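PDB 5ZVE: tRNA (cytosine(72)-C(5))-methyltransferase from Pyrococcus horikoshii, which transfers a methyl group from S-adenosyl-L-methionine to the C5 position of cytosine 72 in several tRNAs. Local coordinates for residues 31-40 against 64-75; 173-181 against 239-247. One frame throughout, in Å; residues are numbered along the deposited sequence.

Contact 1 (31-40 against 64-75)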
loop_
_atom_site.group_PDB
_atom_site.type_symbol
_atom_site.label_atom_id
_atom_site.label_comp_id
_atom_site.label_asym_id
_atom_site.label_seq_id
_atom_site.Cartn_x
_atom_site.Cartn_y
_atom_site.Cartn_z
ATOM N N GLU A 31 11.600 -2.036 -7.259
ATOM C CA GLU A 31 11.876 -3.106 -6.303
ATOM C C GLU A 31 10.855 -3.127 -5.165
ATOM O O GLU A 31 10.234 -2.104 -4.863
ATOM C CB GLU A 31 13.284 -2.946 -5.719
ATOM C CG GLU A 31 14.388 -2.698 -6.737
ATOM C CD GLU A 31 15.733 -2.449 -6.072
ATOM O OE1 GLU A 31 15.780 -2.387 -4.825
ATOM O OE2 GLU A 31 16.743 -2.310 -6.794
ATOM N N PRO A 32 10.674 -4.298 -4.530
ATOM C CA PRO A 32 9.815 -4.364 -3.343
ATOM C C PRO A 32 10.414 -3.550 -2.204
ATOM O O PRO A 32 11.614 -3.269 -2.226
ATOM C CB PRO A 32 9.788 -5.861 -2.999
ATOM C CG PRO A 32 10.283 -6.562 -4.235
ATOM C CD PRO A 32 11.230 -5.613 -4.886
ATOM N N VAL A 33 9.596 -3.179 -1.227
ATOM C CA VAL A 33 10.099 -2.403 -0.102
ATOM C C VAL A 33 11.183 -3.205 0.605
ATOM O O VAL A 33 11.115 -4.438 0.672
ATOM C CB VAL A 33 8.978 -2.012 0.886
ATOM C CG1 VAL A 33 7.924 -1.159 0.175
ATOM C CG2 VAL A 33 8.347 -3.241 1.521
ATOM N N GLU A 34 12.210 -2.505 1.078
ATOM C CA GLU A 34 13.326 -3.150 1.760
ATOM C C GLU A 34 12.900 -3.616 3.146
ATOM O O GLU A 34 13.363 -4.649 3.637
ATOM C CB GLU A 34 14.523 -2.198 1.858
ATOM C CG GLU A 34 15.153 -1.822 0.516
ATOM C CD GLU A 34 14.369 -0.764 -0.261
ATOM O OE1 GLU A 34 13.303 -0.318 0.211
ATOM O OE2 GLU A 34 14.830 -0.373 -1.352
ATOM N N HIS A 35 12.024 -2.838 3.775
ATOM C CA HIS A 35 11.472 -3.184 5.080
ATOM C C HIS A 35 9.976 -3.446 4.960
ATOM O O HIS A 35 9.188 -2.529 4.700
ATOM C CB HIS A 35 11.735 -2.078 6.106
ATOM C CG HIS A 35 13.163 -1.987 6.551
ATOM N ND1 HIS A 35 13.588 -1.096 7.511
ATOM C CD2 HIS A 35 14.267 -2.667 6.152
ATOM C CE1 HIS A 35 14.890 -1.240 7.699
ATOM N NE2 HIS A 35 15.325 -2.183 6.885
ATOM N N TYR A 36 9.587 -4.700 5.154
ATOM C CA TYR A 36 8.198 -5.103 4.978
ATOM C C TYR A 36 7.469 -5.061 6.313
ATOM O O TYR A 36 7.709 -5.901 7.192
ATOM C CB TYR A 36 8.121 -6.502 4.362
ATOM C CG TYR A 36 6.722 -6.942 4.005
ATOM C CD1 TYR A 36 5.983 -6.259 3.045
ATOM C CD2 TYR A 36 6.140 -8.038 4.623
ATOM C CE1 TYR A 36 4.704 -6.661 2.710
ATOM C CE2 TYR A 36 4.858 -8.444 4.297
ATOM C CZ TYR A 36 4.147 -7.753 3.342
ATOM O OH TYR A 36 2.874 -8.158 3.016
ATOM N N TYR A 37 6.580 -4.081 6.459
ATOM C CA TYR A 37 5.954 -3.787 7.749
ATOM C C TYR A 37 4.603 -4.480 7.931
ATOM O O TYR A 37 3.876 -4.735 6.969
ATOM C CB TYR A 37 5.767 -2.276 7.917
ATOM C CG TYR A 37 6.952 -1.553 8.523
ATOM C CD1 TYR A 37 7.987 -1.079 7.726
ATOM C CD2 TYR A 37 7.029 -1.337 9.892
ATOM C CE1 TYR A 37 9.071 -0.415 8.279
ATOM C CE2 TYR A 37 8.109 -0.673 10.455
ATOM C CZ TYR A 37 9.124 -0.213 9.644
ATOM O OH TYR A 37 10.195 0.444 10.203
ATOM N N ILE A 38 4.284 -4.793 9.179
ATOM C CA ILE A 38 2.961 -5.269 9.549
ATOM C C ILE A 38 2.495 -4.500 10.772
ATOM O O ILE A 38 3.315 -3.990 11.537
ATOM C CB ILE A 38 2.946 -6.773 9.861
ATOM C CG1 ILE A 38 3.805 -7.064 11.103
ATOM C CG2 ILE A 38 3.423 -7.571 8.661
ATOM C CD1 ILE A 38 3.817 -8.515 11.526
ATOM N N ARG A 39 1.185 -4.407 10.960
ATOM C CA ARG A 39 0.675 -3.776 12.166
ATOM C C ARG A 39 0.278 -4.821 13.192
ATOM O O ARG A 39 -0.482 -5.733 12.895
ATOM C CB ARG A 39 -0.521 -2.870 11.860
ATOM C CG ARG A 39 -1.009 -2.099 13.084
ATOM C CD ARG A 39 -2.218 -1.227 12.792
ATOM N NE ARG A 39 -3.466 -1.986 12.729
ATOM C CZ ARG A 39 -4.210 -2.136 11.637
ATOM N NH1 ARG A 39 -3.849 -1.564 10.497
ATOM N NH2 ARG A 39 -5.328 -2.851 11.692
ATOM N N VAL A 40 0.804 -4.688 14.401
ATOM C CA VAL A 40 0.361 -5.530 15.501
ATOM C C VAL A 40 -1.048 -5.128 15.908
ATOM O O VAL A 40 -1.293 -3.973 16.253
ATOM C CB VAL A 40 1.292 -5.421 16.724
ATOM C CG1 VAL A 40 0.828 -6.355 17.820
ATOM C CG2 VAL A 40 2.728 -5.707 16.326
ATOM N N SER A 64 9.857 -1.551 15.438
ATOM C CA SER A 64 10.033 -0.146 15.109
ATOM C C SER A 64 10.148 0.664 16.398
ATOM O O SER A 64 9.361 0.476 17.323
ATOM C CB SER A 64 8.879 0.363 14.242
ATOM O OG SER A 64 8.811 1.779 14.260
ATOM N N PRO A 65 11.154 1.549 16.472
ATOM C CA PRO A 65 11.330 2.444 17.620
ATOM C C PRO A 65 10.409 3.665 17.564
ATOM O O PRO A 65 10.358 4.437 18.519
ATOM C CB PRO A 65 12.801 2.853 17.516
ATOM C CG PRO A 65 13.091 2.799 16.051
ATOM C CD PRO A 65 12.257 1.670 15.499
ATOM N N TYR A 66 9.696 3.833 16.456
ATOM C CA TYR A 66 8.780 4.961 16.290
ATOM C C TYR A 66 7.313 4.554 16.453
ATOM O O TYR A 66 6.495 5.320 16.955
ATOM C CB TYR A 66 8.975 5.609 14.925
ATOM C CG TYR A 66 10.265 6.380 14.759
ATOM C CD1 TYR A 66 10.505 7.532 15.499
ATOM C CD2 TYR A 66 11.217 5.991 13.824
ATOM C CE1 TYR A 66 11.675 8.255 15.339
ATOM C CE2 TYR A 66 12.389 6.711 13.654
ATOM C CZ TYR A 66 12.609 7.843 14.413
ATOM O OH TYR A 66 13.764 8.574 14.257
ATOM N N LEU A 67 6.986 3.347 16.011
ATOM C CA LEU A 67 5.632 2.822 16.140
ATOM C C LEU A 67 5.624 1.579 17.016
ATOM O O LEU A 67 6.036 0.506 16.569
ATOM C CB LEU A 67 5.039 2.481 14.774
ATOM C CG LEU A 67 4.702 3.607 13.801
ATOM C CD1 LEU A 67 4.354 2.986 12.484
ATOM C CD2 LEU A 67 3.537 4.423 14.313
ATOM N N PRO A 68 5.159 1.719 18.266
ATOM C CA PRO A 68 5.064 0.574 19.180
ATOM C C PRO A 68 4.213 -0.566 18.614
ATOM O O PRO A 68 4.331 -1.695 19.081
ATOM C CB PRO A 68 4.422 1.171 20.445
ATOM C CG PRO A 68 3.912 2.514 20.050
ATOM C CD PRO A 68 4.745 2.978 18.906
ATOM N N GLU A 69 3.379 -0.285 17.618
ATOM C CA GLU A 69 2.612 -1.353 16.987
ATOM C C GLU A 69 3.259 -1.818 15.682
ATOM O O GLU A 69 2.672 -2.609 14.940
ATOM C CB GLU A 69 1.167 -0.908 16.731
ATOM C CG GLU A 69 1.011 0.234 15.728
ATOM C CD GLU A 69 1.103 1.603 16.378
ATOM O OE1 GLU A 69 2.138 1.898 17.016
ATOM O OE2 GLU A 69 0.138 2.383 16.247
ATOM N N GLY A 70 4.465 -1.338 15.396
ATOM C CA GLY A 70 5.124 -1.675 14.145
ATOM C C GLY A 70 6.156 -2.794 14.212
ATOM O O GLY A 70 7.044 -2.783 15.061
ATOM N N LEU A 71 6.046 -3.750 13.293
ATOM C CA LEU A 71 7.065 -4.781 13.107
ATOM C C LEU A 71 7.402 -4.856 11.638
ATOM O O LEU A 71 6.522 -4.687 10.797
ATOM C CB LEU A 71 6.589 -6.151 13.595
ATOM C CG LEU A 71 6.512 -6.419 15.099
ATOM C CD1 LEU A 71 5.861 -7.758 15.355
ATOM C CD2 LEU A 71 7.887 -6.370 15.713
ATOM N N TYR A 72 8.662 -5.117 11.311
ATOM C CA TYR A 72 9.015 -5.250 9.907
ATOM C C TYR A 72 9.975 -6.404 9.654
ATOM O O TYR A 72 10.696 -6.849 10.550
ATOM C CB TYR A 72 9.598 -3.931 9.370
ATOM C CG TYR A 72 10.955 -3.558 9.920
ATOM C CD1 TYR A 72 12.118 -4.008 9.307
ATOM C CD2 TYR A 72 11.075 -2.745 11.045
ATOM C CE1 TYR A 72 13.362 -3.672 9.802
ATOM C CE2 TYR A 72 12.320 -2.404 11.549
ATOM C CZ TYR A 72 13.459 -2.872 10.922
ATOM O OH TYR A 72 14.704 -2.546 11.407
ATOM N N PHE A 73 9.955 -6.893 8.422
ATOM C CA PHE A 73 10.844 -7.960 8.003
ATOM C C PHE A 73 11.797 -7.425 6.955
ATOM O O PHE A 73 11.405 -6.637 6.092
ATOM C CB PHE A 73 10.055 -9.149 7.451
ATOM C CG PHE A 73 9.014 -9.680 8.396
ATOM C CD1 PHE A 73 7.756 -9.107 8.461
ATOM C CD2 PHE A 73 9.302 -10.753 9.227
ATOM C CE1 PHE A 73 6.801 -9.596 9.334
ATOM C CE2 PHE A 73 8.354 -11.247 10.099
ATOM C CZ PHE A 73 7.101 -10.666 10.156
ATOM N N VAL A 74 13.057 -7.824 7.046
ATOM C CA VAL A 74 14.042 -7.351 6.093
ATOM C C VAL A 74 13.911 -8.160 4.806
ATOM O O VAL A 74 13.817 -9.390 4.830
ATOM C CB VAL A 74 15.474 -7.453 6.651
ATOM C CG1 VAL A 74 16.481 -7.004 5.608
ATOM C CG2 VAL A 74 15.610 -6.602 7.911
ATOM N N ARG A 75 13.926 -7.456 3.683
ATOM C CA ARG A 75 13.774 -8.070 2.373
ATOM C C ARG A 75 15.056 -8.782 1.942
ATOM O O ARG A 75 16.154 -8.361 2.293
ATOM C CB ARG A 75 13.373 -6.998 1.359
ATOM C CG ARG A 75 13.338 -7.451 -0.080
ATOM C CD ARG A 75 14.451 -6.775 -0.853
ATOM N NE ARG A 75 13.989 -5.597 -1.565
ATOM C CZ ARG A 75 14.790 -4.668 -2.079
ATOM N NH1 ARG A 75 16.104 -4.767 -1.941
ATOM N NH2 ARG A 75 14.270 -3.638 -2.733
HETATM O O HOH W 1 10.375 2.307 11.987
#
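S64 meets Y37 at the ring edge and shares a water with its hydroxyl, where antiparallel strands 35-40 and 70-74 pair in the ferredoxin-like domain of this RsmB/NOP-family methyltransferase. S64 OG accepts the backbone N-H groups of Y66, an ST turn, and L67, an ST motif, leading into the type I turn L67 to G70. E69 O takes the N-H of V40, while the carboxylate of E69 looks elsewhere, to R191. L71 and I38 form a hydrogen-bonded pair, and L71 CB packs on I38 CG1 at 3.8 Å. Y72 clusters with H35 and Y37: its CB sits over the Y37 ring, 3.4 Å from the centroid, and its CG, between the backbone N and the carbonyl carbon (chi1 69°), carries the ring into an offset stack with H35, planes 14° apart. F73, on the other face with I38, touches I38 CD1 through CE1. R75 follows, bent at chi2 and chi3, with E34 CG over one guanidinium face; a leucine here would probably leave E31 without this salt-bridge partner and P32 O without its side-chain donor. R75 NH2 reaches P32 O at 2.7 Å, in the carbonyl plane, and E31 OE1 at 2.9 Å, on the anti side but tilted out of the carboxylate plane.

Contact 2 (173-181 against 239-247)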
loop_
_atom_site.group_PDB
_atom_site.type_symbol
_atom_site.label_atom_id
_atom_site.label_comp_id
_atom_site.label_asym_id
_atom_site.label_seq_id
_atom_site.Cartn_x
_atom_site.Cartn_y
_atom_site.Cartn_z
ATOM N N ALA A 173 -1.203 -17.107 12.942
ATOM C CA ALA A 173 -1.209 -15.781 13.542
ATOM C C ALA A 173 -2.031 -14.798 12.717
ATOM O O ALA A 173 -2.702 -13.926 13.265
ATOM C CB ALA A 173 0.215 -15.273 13.707
ATOM N N PHE A 174 -1.981 -14.945 11.399
ATOM C CA PHE A 174 -2.784 -14.103 10.518
ATOM C C PHE A 174 -4.262 -14.450 10.644
ATOM O O PHE A 174 -5.120 -13.565 10.687
ATOM C CB PHE A 174 -2.333 -14.248 9.066
ATOM C CG PHE A 174 -3.116 -13.401 8.105
ATOM C CD1 PHE A 174 -2.728 -12.101 7.834
ATOM C CD2 PHE A 174 -4.244 -13.902 7.478
ATOM C CE1 PHE A 174 -3.450 -11.319 6.951
ATOM C CE2 PHE A 174 -4.970 -13.126 6.596
ATOM C CZ PHE A 174 -4.572 -11.833 6.331
ATOM N N GLU A 175 -4.554 -15.747 10.664
ATOM C CA GLU A 175 -5.927 -16.225 10.765
ATOM C C GLU A 175 -6.586 -15.827 12.086
ATOM O O GLU A 175 -7.790 -15.578 12.138
ATOM C CB GLU A 175 -5.966 -17.745 10.584
ATOM C CG GLU A 175 -5.514 -18.203 9.197
ATOM C CD GLU A 175 -5.314 -19.708 9.097
ATOM O OE1 GLU A 175 -5.217 -20.376 10.151
ATOM O OE2 GLU A 175 -5.255 -20.226 7.960
ATOM N N LYS A 176 -5.793 -15.745 13.149
ATOM C CA LYS A 176 -6.322 -15.392 14.460
ATOM C C LYS A 176 -6.423 -13.874 14.642
ATOM O O LYS A 176 -6.816 -13.397 15.706
ATOM C CB LYS A 176 -5.461 -16.015 15.567
ATOM C CG LYS A 176 -5.383 -17.537 15.483
ATOM C CD LYS A 176 -5.160 -18.189 16.836
ATOM C CE LYS A 176 -3.730 -18.680 16.997
ATOM N NZ LYS A 176 -3.469 -19.215 18.370
ATOM N N GLY A 177 -6.064 -13.120 13.606
ATOM C CA GLY A 177 -6.229 -11.677 13.619
ATOM C C GLY A 177 -5.186 -10.939 14.440
ATOM O O GLY A 177 -5.443 -9.841 14.938
ATOM N N TYR A 178 -4.004 -11.531 14.575
ATOM C CA TYR A 178 -2.950 -10.958 15.408
ATOM C C TYR A 178 -2.264 -9.758 14.760
ATOM O O TYR A 178 -1.649 -8.946 15.451
ATOM C CB TYR A 178 -1.900 -12.019 15.741
ATOM C CG TYR A 178 -2.345 -13.048 16.757
ATOM C CD1 TYR A 178 -3.465 -12.833 17.550
ATOM C CD2 TYR A 178 -1.633 -14.228 16.933
ATOM C CE1 TYR A 178 -3.871 -13.770 18.485
ATOM C CE2 TYR A 178 -2.028 -15.169 17.866
ATOM C CZ TYR A 178 -3.147 -14.936 18.638
ATOM O OH TYR A 178 -3.545 -15.871 19.565
ATOM N N PHE A 179 -2.363 -9.644 13.441
ATOM C CA PHE A 179 -1.701 -8.549 12.738
ATOM C C PHE A 179 -2.333 -8.241 11.387
ATOM O O PHE A 179 -3.147 -9.005 10.868
ATOM C CB PHE A 179 -0.206 -8.850 12.550
ATOM C CG PHE A 179 0.077 -9.982 11.604
ATOM C CD1 PHE A 179 0.222 -9.752 10.241
ATOM C CD2 PHE A 179 0.211 -11.277 12.076
ATOM C CE1 PHE A 179 0.483 -10.798 9.367
ATOM C CE2 PHE A 179 0.475 -12.324 11.207
ATOM C CZ PHE A 179 0.610 -12.082 9.853
ATOM N N TYR A 180 -1.939 -7.103 10.826
ATOM C CA TYR A 180 -2.435 -6.665 9.530
ATOM C C TYR A 180 -1.293 -6.041 8.736
ATOM O O TYR A 180 -0.742 -5.014 9.139
ATOM C CB TYR A 180 -3.585 -5.671 9.704
ATOM C CG TYR A 180 -4.240 -5.259 8.411
ATOM C CD1 TYR A 180 -5.279 -6.006 7.874
ATOM C CD2 TYR A 180 -3.821 -4.125 7.726
ATOM C CE1 TYR A 180 -5.881 -5.636 6.688
ATOM C CE2 TYR A 180 -4.414 -3.752 6.548
ATOM C CZ TYR A 180 -5.446 -4.508 6.030
ATOM O OH TYR A 180 -6.044 -4.135 4.850
ATOM N N PRO A 181 -0.916 -6.676 7.618
ATOM C CA PRO A 181 0.168 -6.147 6.783
ATOM C C PRO A 181 -0.181 -4.752 6.266
ATOM O O PRO A 181 -1.252 -4.556 5.704
ATOM C CB PRO A 181 0.279 -7.167 5.640
ATOM C CG PRO A 181 -0.967 -7.987 5.703
ATOM C CD PRO A 181 -1.442 -7.956 7.118
ATOM N N GLU A 239 -15.408 -6.209 5.601
ATOM C CA GLU A 239 -16.206 -6.920 6.599
ATOM C C GLU A 239 -15.446 -8.117 7.166
ATOM O O GLU A 239 -15.479 -8.372 8.369
ATOM C CB GLU A 239 -17.536 -7.388 5.996
ATOM C CG GLU A 239 -18.577 -6.294 5.834
ATOM C CD GLU A 239 -19.777 -6.736 5.010
ATOM O OE1 GLU A 239 -19.794 -7.899 4.556
ATOM O OE2 GLU A 239 -20.704 -5.922 4.818
ATOM N N GLU A 240 -14.766 -8.847 6.288
ATOM C CA GLU A 240 -13.983 -10.005 6.699
ATOM C C GLU A 240 -12.789 -9.580 7.545
ATOM O O GLU A 240 -12.473 -10.216 8.550
ATOM C CB GLU A 240 -13.503 -10.792 5.477
ATOM C CG GLU A 240 -14.622 -11.284 4.572
ATOM C CD GLU A 240 -14.110 -11.846 3.258
ATOM O OE1 GLU A 240 -12.925 -12.241 3.193
ATOM O OE2 GLU A 240 -14.893 -11.893 2.288
ATOM N N ASN A 241 -12.140 -8.493 7.134
ATOM C CA ASN A 241 -11.015 -7.941 7.877
ATOM C C ASN A 241 -11.416 -7.506 9.278
ATOM O O ASN A 241 -10.683 -7.732 10.239
ATOM C CB ASN A 241 -10.401 -6.759 7.126
ATOM C CG ASN A 241 -9.661 -7.183 5.872
ATOM O OD1 ASN A 241 -9.280 -8.344 5.721
ATOM N ND2 ASN A 241 -9.446 -6.235 4.968
ATOM N N ILE A 242 -12.588 -6.890 9.384
ATOM C CA ILE A 242 -13.106 -6.425 10.661
ATOM C C ILE A 242 -13.358 -7.593 11.612
ATOM O O ILE A 242 -12.957 -7.561 12.782
ATOM C CB ILE A 242 -14.405 -5.620 10.463
ATOM C CG1 ILE A 242 -14.079 -4.218 9.944
ATOM C CG2 ILE A 242 -15.172 -5.513 11.761
ATOM C CD1 ILE A 242 -15.291 -3.439 9.473
ATOM N N LYS A 243 -14.011 -8.629 11.097
ATOM C CA LYS A 243 -14.314 -9.816 11.882
ATOM C C LYS A 243 -13.055 -10.531 12.363
ATOM O O LYS A 243 -12.965 -10.940 13.518
ATOM C CB LYS A 243 -15.161 -10.787 11.063
ATOM C CG LYS A 243 -15.513 -12.056 11.808
ATOM C CD LYS A 243 -16.054 -13.113 10.869
ATOM C CE LYS A 243 -16.576 -14.305 11.649
ATOM N NZ LYS A 243 -17.222 -15.315 10.765
ATOM N N ARG A 244 -12.089 -10.672 11.464
ATOM C CA ARG A 244 -10.859 -11.388 11.767
ATOM C C ARG A 244 -10.019 -10.647 12.810
ATOM O O ARG A 244 -9.420 -11.259 13.695
ATOM C CB ARG A 244 -10.053 -11.606 10.484
ATOM C CG ARG A 244 -9.117 -12.795 10.545
ATOM C CD ARG A 244 -8.260 -12.919 9.295
ATOM N NE ARG A 244 -7.357 -11.784 9.136
ATOM C CZ ARG A 244 -7.560 -10.780 8.292
ATOM N NH1 ARG A 244 -8.632 -10.775 7.512
ATOM N NH2 ARG A 244 -6.683 -9.787 8.223
ATOM N N LEU A 245 -9.985 -9.325 12.700
ATOM C CA LEU A 245 -9.197 -8.500 13.605
ATOM C C LEU A 245 -9.905 -8.260 14.933
ATOM O O LEU A 245 -9.307 -7.740 15.870
ATOM C CB LEU A 245 -8.870 -7.159 12.944
ATOM C CG LEU A 245 -7.873 -7.197 11.786
ATOM C CD1 LEU A 245 -7.733 -5.815 11.175
ATOM C CD2 LEU A 245 -6.521 -7.706 12.267
ATOM N N GLY A 246 -11.175 -8.645 15.012
ATOM C CA GLY A 246 -11.956 -8.437 16.219
ATOM C C GLY A 246 -12.378 -6.993 16.426
ATOM O O GLY A 246 -12.532 -6.533 17.559
ATOM N N VAL A 247 -12.569 -6.275 15.324
ATOM C CA VAL A 247 -12.964 -4.872 15.386
ATOM C C VAL A 247 -14.474 -4.742 15.600
ATOM O O VAL A 247 -15.268 -5.267 14.826
ATOM C CB VAL A 247 -12.550 -4.127 14.106
ATOM C CG1 VAL A 247 -13.119 -2.722 14.102
ATOM C CG2 VAL A 247 -11.031 -4.095 13.985
HETATM O O HOH W 2 -5.002 -10.625 10.133
HETATM O O HOH W 3 -9.540 -14.190 13.719
HETATM O O HOH W 4 -6.489 -6.021 3.111
#
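R244 lays its guanidinium flat on the ring of F174, an off-centre cation-pi stack with planes 11° apart and centres separated by 4.3 Å. F174 CZ is the ring atom nearest NH2, at 3.5 Å. The bend at chi3 (64°) turns the end of the arginine onto this face, and N241 of the same helix steadies it from the edge: R244 NH1 donates to N241 OD1 at 3.1 Å, nearly straight and on a lone pair of the amide oxygen. N241 ND2 in turn donates to P208 O, in the S-adenosyl-L-methionine-binding loop.

Direct polar contact between the segments is slight, a weak bond from R244 NE to F174 O, and water does most of the bridging. One molecule donates to both F174 O and F179 O and accepts from R244 NH2; a second donates to E175 O and R244 O.

The closest backbone approach is made at the end of helix 172-175, which G177 closes in a Schellman motif; G246 ends helix 232-245 of the Rossmann-like methyltransferase domain in the same way. At G177 a CB would collide with R244 O; without one, G177 CA comes within 3.2 Å of that oxygen in a CA-H...O contact.

Apolar contact is made by L245 CD1, which touches Y180 CD1 at 4.1 Å, while L245 CD2 lies against the carbonyl oxygen of G177, 3.6 Å from G177 O.

Strand 35-40 is the element common to both neighbourhoods: it pairs with 70-74 in contact 1 and, along its other edge, with strand 179-181 of contact 2, where R39 N lies 2.7 Å from Y180 O, a probable hydrogen bond. The two centres are about 18 Å apart. R39 also reaches the helix of contact 2, its NH2 3.9 Å from L245 CD1, and is hydrogen-bonded to Q182, T213 and Q217. Contact 2 lies nearer the cofactor, the side chain of Y180 coming within about 5 Å of the bound S-adenosyl-L-homocysteine; contact 1 approaches it through the side chain of R39, about 7 Å away, while V33 lies about 10 Å from the predicted nucleophile C323, side chain to side chain.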